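PDB 4FDF: cyclic pyranopterin monophosphate synthase 2 from Mycobacterium tuberculosis, which probably converts (8S)-3',8-cyclo-7,8-dihydroguanosine 5'-triphosphate into cyclic pyranopterin monophosphate, with release of diphosphate, in molybdenum cofactor biosynthesis. Local coordinates for residues B[37-42]-B[122-127]. Sequence-based numbering, arbitrary orientation.
Sequences RTAVAA and MEALTA
Helix 121-139 packs on one face of the antiparallel sheet in the ferredoxin-like fold of MoaC, and its first turns rest on strand 35-46. Along 122-127 the helix runs in the same sense as the strand, 31° from it, the two axes approaching to 7.1 Å, a close spacing consistent with the small methyl side chains of Ala39, Ala41 and Ala124 facing each other. Met122 and Glu123, predicted to bind substrate, do not touch the strand: the CB of Met122 points away from it, and both side chains pack on Thr80 of helix 65-83, Met122 also on Cys87, another predicted substrate residue. Ala124 and Ala41 together carry the contact. The Ala124 methyl is off-centre: its CB packs on Ala41 CB at 3.7 Å and only loosely on Ala39 CB at 4.4 Å, while Ala41 CB also meets Ala124 C. Leu125 starts off to one side, yet with CG anti to its carbonyl carbon (chi1 -70°) its tip swings back, and CD2 reaches Ala41 CB at 3.8 Å. The same side chain packs on Ile151 and Val153 of strand 147-156 and on Tyr136 of a second subunit, whose Leu133 meets Thr126. One turn after Met122, Thr126 bonds back into its own helix: Met122 O accepts hydrogen bonds from both Thr126 N and Thr126 OG1, the hydroxyl 2.8 Å away and 39° out of the carbonyl plane.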
loop_
_atom_site.group_PDB
_atom_site.type_symbol
_atom_site.label_atom_id
_atom_site.label_comp_id
_atom_site.label_asym_id
_atom_site.label_seq_id
_atom_site.Cartn_x
_atom_site.Cartn_y
_atom_site.Cartn_z
ATOM N N ARG B 37 0.911 -24.139 -9.019
ATOM C CA ARG B 37 1.874 -24.343 -7.931
ATOM C C ARG B 37 1.275 -24.268 -6.529
ATOM O O ARG B 37 0.293 -23.558 -6.283
ATOM C CB ARG B 37 3.018 -23.335 -8.029
ATOM C CG ARG B 37 3.670 -23.310 -9.386
ATOM C CD ARG B 37 4.936 -22.507 -9.400
ATOM N NE ARG B 37 5.398 -22.336 -10.776
ATOM C CZ ARG B 37 6.674 -22.344 -11.152
ATOM N NH1 ARG B 37 7.645 -22.516 -10.259
ATOM N NH2 ARG B 37 6.978 -22.184 -12.432
ATOM N N THR B 38 1.887 -25.012 -5.613
ATOM C CA THR B 38 1.548 -24.918 -4.204
ATOM C C THR B 38 2.793 -24.921 -3.315
ATOM O O THR B 38 3.755 -25.672 -3.551
ATOM C CB THR B 38 0.498 -25.980 -3.766
ATOM O OG1 THR B 38 0.450 -26.053 -2.331
ATOM C CG2 THR B 38 0.831 -27.341 -4.325
ATOM N N ALA B 39 2.777 -24.055 -2.304
ATOM C CA ALA B 39 3.852 -24.026 -1.323
ATOM C C ALA B 39 3.294 -24.027 0.083
ATOM O O ALA B 39 2.247 -23.438 0.349
ATOM C CB ALA B 39 4.753 -22.824 -1.539
ATOM N N VAL B 40 4.011 -24.697 0.979
ATOM C CA VAL B 40 3.656 -24.770 2.384
ATOM C C VAL B 40 4.854 -24.351 3.240
ATOM O O VAL B 40 5.983 -24.849 3.069
ATOM C CB VAL B 40 3.182 -26.208 2.792
ATOM C CG1 VAL B 40 2.681 -26.233 4.248
ATOM C CG2 VAL B 40 2.091 -26.713 1.853
ATOM N N ALA B 41 4.594 -23.443 4.168
ATOM C CA ALA B 41 5.606 -22.983 5.103
ATOM C C ALA B 41 5.061 -23.125 6.521
ATOM O O ALA B 41 3.848 -23.142 6.714
ATOM C CB ALA B 41 5.964 -21.533 4.814
ATOM N N ALA B 42 5.960 -23.216 7.501
ATOM C CA ALA B 42 5.562 -23.266 8.916
ATOM C C ALA B 42 6.429 -22.364 9.789
ATOM O O ALA B 42 7.452 -21.818 9.336
ATOM C CB ALA B 42 5.603 -24.707 9.437
ATOM N N MET B 122 7.673 -17.695 -1.042
ATOM C CA MET B 122 7.850 -16.413 -0.358
ATOM C C MET B 122 6.580 -15.918 0.318
ATOM O O MET B 122 6.613 -15.439 1.465
ATOM C CB MET B 122 8.417 -15.336 -1.296
ATOM C CG MET B 122 9.908 -15.520 -1.659
ATOM S SD MET B 122 11.014 -15.957 -0.278
ATOM C CE MET B 122 10.594 -14.713 0.958
ATOM N N GLU B 123 5.464 -16.033 -0.390
ATOM C CA GLU B 123 4.177 -15.634 0.158
ATOM C C GLU B 123 3.771 -16.530 1.321
ATOM O O GLU B 123 3.249 -16.033 2.320
ATOM C CB GLU B 123 3.075 -15.561 -0.916
ATOM C CG GLU B 123 3.398 -16.199 -2.262
ATOM C CD GLU B 123 4.415 -15.428 -3.105
ATOM O OE1 GLU B 123 4.224 -14.216 -3.355
ATOM O OE2 GLU B 123 5.406 -16.051 -3.531
ATOM N N ALA B 124 4.021 -17.835 1.197
ATOM C CA ALA B 124 3.788 -18.753 2.303
ATOM C C ALA B 124 4.590 -18.356 3.551
ATOM O O ALA B 124 4.035 -18.318 4.659
ATOM C CB ALA B 124 4.095 -20.198 1.894
ATOM N N LEU B 125 5.877 -18.061 3.370
ATOM C CA LEU B 125 6.746 -17.623 4.475
ATOM C C LEU B 125 6.320 -16.272 5.077
ATOM O O LEU B 125 6.375 -16.081 6.297
ATOM C CB LEU B 125 8.198 -17.537 4.005
ATOM C CG LEU B 125 8.909 -18.852 3.701
ATOM C CD1 LEU B 125 10.141 -18.573 2.841
ATOM C CD2 LEU B 125 9.285 -19.614 4.970
ATOM N N THR B 126 5.897 -15.352 4.214
ATOM C CA THR B 126 5.432 -14.023 4.620
ATOM C C THR B 126 4.158 -14.108 5.486
ATOM O O THR B 126 4.049 -13.446 6.536
ATOM C CB THR B 126 5.237 -13.133 3.362
ATOM O OG1 THR B 126 6.510 -12.939 2.723
ATOM C CG2 THR B 126 4.644 -11.791 3.697
ATOM N N ALA B 127 3.212 -14.937 5.044
ATOM C CA ALA B 127 1.979 -15.222 5.779
ATOM C C ALA B 127 2.269 -15.803 7.159
ATOM O O ALA B 127 1.764 -15.318 8.165
ATOM C CB ALA B 127 1.092 -16.180 4.972
#